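Local coordinates for reticulocyte binding protein (Streptococcus agalactiae COH1, PDB 3FAW) that probably hydrolyses alpha-1,6-glucosidic bonds in branched alpha-glucans such as glycogen and pullulan, as a streptococcal pullulanase attached to the cell wall, at residues A242-S247 with A367-L372; Q266-Y271 with N480-G485; N605-T610 with I737-I742. All coordinates share one frame; numbering follows the deposited sequence.

Contact 1: A242-S247 with A367-L372; sequences AFVNPS and ARIAEL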
# COMPACT_ATOMS: atom_id res chain seq x y z
N ALA A 242 -8.76 -22.35 5.48
CA ALA A 242 -10.08 -22.72 6.01
C ALA A 242 -11.08 -22.89 4.88
O ALA A 242 -11.01 -22.19 3.86
CB ALA A 242 -10.58 -21.66 6.99
N PHE A 243 -12.01 -23.83 5.06
CA PHE A 243 -13.10 -24.02 4.10
C PHE A 243 -14.24 -23.06 4.45
O PHE A 243 -14.88 -23.21 5.49
CB PHE A 243 -13.61 -25.47 4.10
CG PHE A 243 -12.56 -26.48 3.69
CD1 PHE A 243 -11.91 -26.37 2.48
CD2 PHE A 243 -12.26 -27.55 4.52
CE1 PHE A 243 -10.95 -27.31 2.10
CE2 PHE A 243 -11.30 -28.48 4.16
CZ PHE A 243 -10.65 -28.36 2.94
N VAL A 244 -14.46 -22.07 3.58
CA VAL A 244 -15.54 -21.10 3.75
C VAL A 244 -16.26 -20.78 2.43
O VAL A 244 -15.76 -21.07 1.34
CB VAL A 244 -15.02 -19.76 4.36
CG1 VAL A 244 -14.58 -19.96 5.80
CG2 VAL A 244 -13.89 -19.17 3.50
N ASN A 245 -17.45 -20.19 2.57
CA ASN A 245 -18.26 -19.75 1.44
C ASN A 245 -18.55 -18.24 1.56
O ASN A 245 -19.58 -17.85 2.12
CB ASN A 245 -19.56 -20.56 1.37
CG ASN A 245 -20.28 -20.41 0.04
OD1 ASN A 245 -20.13 -19.41 -0.67
ND2 ASN A 245 -21.07 -21.43 -0.32
N PRO A 246 -17.63 -17.40 1.05
CA PRO A 246 -17.73 -15.93 1.14
C PRO A 246 -19.09 -15.35 0.76
O PRO A 246 -19.60 -14.47 1.46
CB PRO A 246 -16.65 -15.46 0.16
CG PRO A 246 -15.62 -16.52 0.22
CD PRO A 246 -16.39 -17.80 0.36
N SER A 247 -19.68 -15.85 -0.33
CA SER A 247 -20.94 -15.32 -0.87
C SER A 247 -22.12 -15.46 0.09
O SER A 247 -23.07 -14.68 0.02
CB SER A 247 -21.27 -16.00 -2.20
OG SER A 247 -21.42 -17.40 -2.05
N ALA A 367 -16.35 -15.49 10.22
CA ALA A 367 -16.70 -14.24 10.89
C ALA A 367 -16.05 -13.01 10.25
O ALA A 367 -16.73 -12.05 9.92
CB ALA A 367 -16.33 -14.32 12.37
N ARG A 368 -14.73 -13.05 10.05
CA ARG A 368 -13.98 -11.90 9.52
C ARG A 368 -14.44 -11.43 8.14
O ARG A 368 -14.38 -10.24 7.84
CB ARG A 368 -12.48 -12.19 9.49
CG ARG A 368 -12.08 -13.37 8.59
CD ARG A 368 -11.40 -14.44 9.38
NE ARG A 368 -9.98 -14.54 9.14
CZ ARG A 368 -9.12 -15.16 9.95
NH1 ARG A 368 -9.51 -15.70 11.10
NH2 ARG A 368 -7.85 -15.20 9.61
N ILE A 369 -14.89 -12.37 7.31
CA ILE A 369 -15.46 -12.04 6.00
C ILE A 369 -16.77 -11.27 6.20
O ILE A 369 -16.99 -10.24 5.55
CB ILE A 369 -15.71 -13.33 5.17
CG1 ILE A 369 -14.37 -13.98 4.80
CG2 ILE A 369 -16.53 -13.02 3.90
CD1 ILE A 369 -14.50 -15.34 4.13
N ALA A 370 -17.61 -11.77 7.10
CA ALA A 370 -18.86 -11.10 7.45
C ALA A 370 -18.61 -9.74 8.13
O ALA A 370 -19.32 -8.77 7.87
CB ALA A 370 -19.69 -12.00 8.36
N GLU A 371 -17.60 -9.68 8.98
CA GLU A 371 -17.27 -8.46 9.71
C GLU A 371 -16.71 -7.33 8.83
O GLU A 371 -17.04 -6.17 9.04
CB GLU A 371 -16.28 -8.76 10.83
CG GLU A 371 -16.86 -9.58 11.97
CD GLU A 371 -15.79 -10.18 12.85
OE1 GLU A 371 -14.93 -10.92 12.33
OE2 GLU A 371 -15.79 -9.90 14.06
N LEU A 372 -15.88 -7.67 7.84
CA LEU A 372 -15.35 -6.66 6.92
C LEU A 372 -16.43 -6.18 5.95
O LEU A 372 -16.52 -5.00 5.64
CB LEU A 372 -14.12 -7.18 6.15
CG LEU A 372 -13.46 -6.17 5.19
CD1 LEU A 372 -13.06 -4.88 5.93
CD2 LEU A 372 -12.24 -6.78 4.49
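V244 and P246 share one partner, I369 in the first turn of helix 367-381, and so give a compact example of how a linker is laid against a barrel helix. Followed from its start, the linker leaves strand 241-242 with A242 still bonded through its backbone to S223. F243 stays with the beta domain too, its ring stacked on that of Y203, which follows the calcium-site residue Y202 in sequence. V244 is the first residue to reach the helix: its CG2 methyl meets CD1 of I369 tip to tip at 3.9 Å. I369 delivers that methyl through an extended end, CG1 lying anti to the carbonyl carbon (chi1 -67°) and CD1 anti to CA (chi2 173°). At P246 the chain comes closest, with 6.6 Å between its CA and that of I369. The proline ring touches the same methyl, CG to CD1 being 4.2 Å, while the other branch, CG2 of I369, lies 4.2 Å from the carbonyl O of P246. That oxygen also accepts a hydrogen bond from K373 NZ, one turn further along the helix. From S247 the chain moves on, its own carbonyl O held by Q252 NE2. No hydrogen bond joins the two segments; the contact is apolar. Helix 432-449 completes the setting, Y444 and E448 touching P246 and F449 touching I369, so the linker from the eight-stranded antiparallel sheet, which includes the carbohydrate-binding module 48 region, lies against two outer helices of the TIM barrel.

Contact 2: Q266-Y271 with N480-G485; sequences QDAVIY and NMIMIG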
# COMPACT_ATOMS: atom_id res chain seq x y z
N GLN A 266 -9.66 12.58 -9.44
CA GLN A 266 -9.39 13.94 -8.95
C GLN A 266 -10.42 14.45 -7.91
O GLN A 266 -10.17 15.44 -7.22
CB GLN A 266 -9.27 14.93 -10.12
CG GLN A 266 -10.58 15.34 -10.83
CD GLN A 266 -11.13 14.28 -11.79
OE1 GLN A 266 -10.41 13.38 -12.22
NE2 GLN A 266 -12.40 14.42 -12.14
N ASP A 267 -11.58 13.78 -7.82
CA ASP A 267 -12.60 14.12 -6.82
C ASP A 267 -12.42 13.40 -5.48
O ASP A 267 -13.12 13.69 -4.51
CB ASP A 267 -14.00 13.81 -7.36
CG ASP A 267 -14.41 14.71 -8.51
OD1 ASP A 267 -13.74 15.73 -8.75
OD2 ASP A 267 -15.42 14.39 -9.18
N ALA A 268 -11.48 12.45 -5.42
CA ALA A 268 -11.24 11.67 -4.21
C ALA A 268 -10.53 12.48 -3.12
O ALA A 268 -9.57 13.20 -3.40
CB ALA A 268 -10.45 10.41 -4.53
N VAL A 269 -11.03 12.35 -1.89
CA VAL A 269 -10.33 12.85 -0.71
C VAL A 269 -10.12 11.66 0.22
O VAL A 269 -11.04 11.23 0.91
CB VAL A 269 -11.13 13.96 -0.00
CG1 VAL A 269 -10.37 14.49 1.21
CG2 VAL A 269 -11.43 15.09 -0.99
N ILE A 270 -8.90 11.13 0.22
CA ILE A 270 -8.60 9.84 0.85
C ILE A 270 -8.11 10.02 2.28
O ILE A 270 -7.30 10.91 2.56
CB ILE A 270 -7.56 9.04 0.01
CG1 ILE A 270 -8.10 8.75 -1.39
CG2 ILE A 270 -7.16 7.73 0.71
CD1 ILE A 270 -7.09 8.11 -2.34
N TYR A 271 -8.61 9.17 3.18
CA TYR A 271 -8.27 9.20 4.60
C TYR A 271 -7.63 7.87 4.99
O TYR A 271 -8.29 6.83 4.93
CB TYR A 271 -9.55 9.45 5.41
CG TYR A 271 -9.34 9.65 6.90
CD1 TYR A 271 -9.00 10.90 7.41
CD2 TYR A 271 -9.51 8.60 7.79
CE1 TYR A 271 -8.82 11.09 8.78
CE2 TYR A 271 -9.33 8.77 9.16
CZ TYR A 271 -8.99 10.02 9.65
OH TYR A 271 -8.81 10.19 11.00
N ASN A 480 -16.38 2.81 -11.23
CA ASN A 480 -15.87 3.93 -10.42
C ASN A 480 -14.55 3.63 -9.70
O ASN A 480 -14.07 4.44 -8.90
CB ASN A 480 -16.93 4.36 -9.40
CG ASN A 480 -18.15 5.01 -10.04
OD1 ASN A 480 -19.27 4.87 -9.55
ND2 ASN A 480 -17.94 5.72 -11.14
N MET A 481 -13.95 2.48 -10.01
CA MET A 481 -12.68 2.05 -9.39
C MET A 481 -11.60 3.13 -9.48
O MET A 481 -11.41 3.76 -10.53
CB MET A 481 -12.20 0.77 -10.08
CG MET A 481 -10.81 0.27 -9.69
SD MET A 481 -10.68 -0.29 -7.99
CE MET A 481 -12.10 -1.38 -7.85
N ILE A 482 -10.89 3.35 -8.38
CA ILE A 482 -9.68 4.17 -8.41
C ILE A 482 -8.52 3.41 -7.78
O ILE A 482 -8.70 2.62 -6.86
CB ILE A 482 -9.87 5.55 -7.73
CG1 ILE A 482 -10.19 5.43 -6.24
CG2 ILE A 482 -10.97 6.34 -8.45
CD1 ILE A 482 -10.14 6.77 -5.51
N MET A 483 -7.32 3.64 -8.30
CA MET A 483 -6.13 3.01 -7.73
C MET A 483 -5.01 4.03 -7.56
O MET A 483 -4.86 4.96 -8.36
CB MET A 483 -5.65 1.86 -8.62
CG MET A 483 -6.50 0.60 -8.51
SD MET A 483 -5.98 -0.72 -9.63
CE MET A 483 -7.03 -2.06 -9.06
N ILE A 484 -4.24 3.85 -6.49
CA ILE A 484 -3.06 4.65 -6.23
C ILE A 484 -1.94 3.75 -5.71
O ILE A 484 -2.17 2.59 -5.38
CB ILE A 484 -3.35 5.79 -5.22
CG1 ILE A 484 -3.65 5.22 -3.83
CG2 ILE A 484 -4.52 6.64 -5.70
CD1 ILE A 484 -3.84 6.27 -2.77
N GLY A 485 -0.72 4.27 -5.64
CA GLY A 485 0.39 3.51 -5.07
C GLY A 485 1.67 4.29 -4.91
O GLY A 485 1.84 5.36 -5.49
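Y271 OH is gripped by two groups, S619 OG and E622 OE2. Y271 follows I270 on strand 269-273; I270, and A268 just ahead of the strand, meet I484 and I482 across the barrel interior. The pairing is a worked example of how the core of a parallel barrel is filled by side chains from opposite sides of the sheet. A268 offers only its CB, and CD1 of I482 reaches it at 3.8 Å. One level along, I270 and I484 approach tip to tip, their CD1 methyls 3.8 Å apart. Both isoleucines of strand 482-485 place CG1 between the backbone N and the carbonyl carbon (chi1 63° for I482), then extend it so that CD1 is the leading atom. The backbones stay well apart: CA atoms are separated by 8.7 Å between A268 and I482 and by 10.4 Å between I270 and I484. The longer span is bridged by two isoleucines, the shorter by an isoleucine and an alanine. Strands 269-273 and 482-485 are first and fifth of eight, thus on opposite sides of the closed sheet. H312 and Q314 of strand 312-315 add to the two levels, F262 touches I482, and R455 of strand 453-456 touches I484. Outward-facing M483 packs on helix 464-477, so one strand serves both the barrel core and the layer between sheet and helices.

Contact 3: N605-T610 with I737-I742; sequences NVMILT and IAYQTI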
# COMPACT_ATOMS: atom_id res chain seq x y z
N ASN A 605 -2.34 21.90 5.56
CA ASN A 605 -3.63 21.33 5.18
C ASN A 605 -4.37 22.19 4.16
O ASN A 605 -5.04 21.66 3.27
CB ASN A 605 -4.51 21.09 6.41
CG ASN A 605 -4.02 19.93 7.28
OD1 ASN A 605 -3.00 19.29 6.99
ND2 ASN A 605 -4.76 19.64 8.35
N VAL A 606 -4.25 23.51 4.29
CA VAL A 606 -4.81 24.43 3.29
C VAL A 606 -4.24 24.14 1.91
O VAL A 606 -4.98 24.02 0.93
CB VAL A 606 -4.53 25.90 3.65
CG1 VAL A 606 -4.82 26.80 2.46
CG2 VAL A 606 -5.36 26.33 4.85
N MET A 607 -2.91 24.02 1.83
CA MET A 607 -2.23 23.85 0.55
C MET A 607 -2.58 22.52 -0.13
O MET A 607 -2.84 22.50 -1.33
CB MET A 607 -0.71 24.02 0.73
CG MET A 607 -0.33 25.44 1.14
SD MET A 607 1.43 25.77 1.20
CE MET A 607 1.95 24.57 2.43
N ILE A 608 -2.62 21.43 0.63
CA ILE A 608 -3.01 20.13 0.09
C ILE A 608 -4.46 20.13 -0.42
O ILE A 608 -4.75 19.59 -1.49
CB ILE A 608 -2.82 18.98 1.12
CG1 ILE A 608 -1.33 18.75 1.41
CG2 ILE A 608 -3.46 17.67 0.62
CD1 ILE A 608 -0.49 18.32 0.20
N LEU A 609 -5.35 20.75 0.34
CA LEU A 609 -6.78 20.70 0.03
C LEU A 609 -7.25 21.74 -0.99
O LEU A 609 -8.43 21.75 -1.37
CB LEU A 609 -7.60 20.78 1.32
CG LEU A 609 -7.49 19.50 2.16
CD1 LEU A 609 -7.97 19.74 3.58
CD2 LEU A 609 -8.27 18.35 1.50
N THR A 610 -6.34 22.61 -1.44
CA THR A 610 -6.61 23.54 -2.55
C THR A 610 -5.70 23.28 -3.76
O THR A 610 -5.69 24.06 -4.73
CB THR A 610 -6.48 25.02 -2.08
OG1 THR A 610 -5.19 25.25 -1.50
CG2 THR A 610 -7.55 25.34 -1.05
N ILE A 737 2.99 32.61 -0.56
CA ILE A 737 2.51 32.33 -1.91
C ILE A 737 1.01 32.58 -2.01
O ILE A 737 0.27 32.42 -1.04
CB ILE A 737 2.85 30.87 -2.36
CG1 ILE A 737 2.71 30.71 -3.88
CG2 ILE A 737 1.97 29.84 -1.64
CD1 ILE A 737 3.29 29.42 -4.41
N ALA A 738 0.57 33.01 -3.19
CA ALA A 738 -0.85 33.21 -3.46
C ALA A 738 -1.19 32.78 -4.88
O ALA A 738 -0.41 33.04 -5.80
CB ALA A 738 -1.23 34.67 -3.24
N TYR A 739 -2.33 32.13 -5.04
CA TYR A 739 -2.77 31.67 -6.36
C TYR A 739 -4.28 31.75 -6.54
O TYR A 739 -5.04 31.66 -5.57
CB TYR A 739 -2.30 30.24 -6.65
CG TYR A 739 -2.49 29.25 -5.52
CD1 TYR A 739 -3.58 28.38 -5.48
CD2 TYR A 739 -1.55 29.18 -4.49
CE1 TYR A 739 -3.73 27.47 -4.44
CE2 TYR A 739 -1.70 28.28 -3.45
CZ TYR A 739 -2.78 27.42 -3.43
OH TYR A 739 -2.90 26.53 -2.39
N GLN A 740 -4.69 31.91 -7.79
CA GLN A 740 -6.10 32.03 -8.14
C GLN A 740 -6.53 30.90 -9.06
O GLN A 740 -5.80 30.53 -9.99
CB GLN A 740 -6.35 33.37 -8.83
CG GLN A 740 -7.82 33.73 -8.97
CD GLN A 740 -8.02 34.95 -9.84
OE1 GLN A 740 -8.31 36.08 -9.21
NE2 GLN A 740 -7.92 34.89 -11.07
N THR A 741 -7.70 30.35 -8.79
CA THR A 741 -8.33 29.37 -9.67
C THR A 741 -9.78 29.78 -9.94
O THR A 741 -10.37 30.55 -9.18
CB THR A 741 -8.25 27.94 -9.09
OG1 THR A 741 -8.90 27.02 -9.98
CG2 THR A 741 -8.91 27.86 -7.71
N ILE A 742 -10.33 29.27 -11.04
CA ILE A 742 -11.68 29.59 -11.47
C ILE A 742 -12.40 28.28 -11.76
O ILE A 742 -11.80 27.36 -12.31
CB ILE A 742 -11.68 30.46 -12.76
CG1 ILE A 742 -10.60 31.55 -12.70
CG2 ILE A 742 -13.06 31.07 -12.99
CD1 ILE A 742 -10.48 32.38 -13.96
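Strand 737-742 runs past the last part of helix 590-609 at a distance that a tyrosine can bridge, with CA atoms 10.0 Å apart between M607 and I737 and 9.4 Å between T610 and T741. Y739 makes the bridge. Its CG sits between the backbone N and the carbonyl carbon (chi1 45°), which carries the ring out toward T610, whose side chain it crosses obliquely. The phenol OH donates to T610 OG1 at 2.8 Å, and OG1 lies at the ring's edge, near its plane. OG1 in turn donates to the carbonyl O of V606, one turn back, at 2.7 Å; it comes from above the carbonyl plane, 36° out of it, with a C=O...OG1 angle of 135°. V606 O also receives a weak bond from the backbone N of T610. Beside this chain of bonds, Y739 OH lies 4.0 Å from M607 CA, while the thioether of M607 runs off in another direction. F548 and I551 of helix 544-551 touch Y739, and V753 of the neighbouring strand touches M607. The chemistry is that of a buried chain of hydrogen bonds: V606 O can only accept, so OG1 gives it its single proton and takes that of the phenol. Each bond probably strengthens the other, and a buried tyrosine OH gains a polar partner where the barrel helices meet the beta sheet of the SpuA C-terminal family region.

Overall arrangement
The three contacts run from the sheet before the barrel, through the barrel, to the sheet after it, with contact 2 in the heart of the catalytic barrel and the others at its two seams. Contact 1 brings the linker from the eight-stranded antiparallel sheet onto an outer barrel helix; contact 3 brings the C-terminal sheet onto another. Their centres are about 44 Å apart; the centre of contact 2 is about 26 Å from that of contact 1 and about 20 Å from that of contact 3. Along the chain contacts 1 and 2 interleave, whereas contact 3 opens after both have closed. One TIM barrel is thus packed inside and joined outside to the beta sheets that precede and follow it.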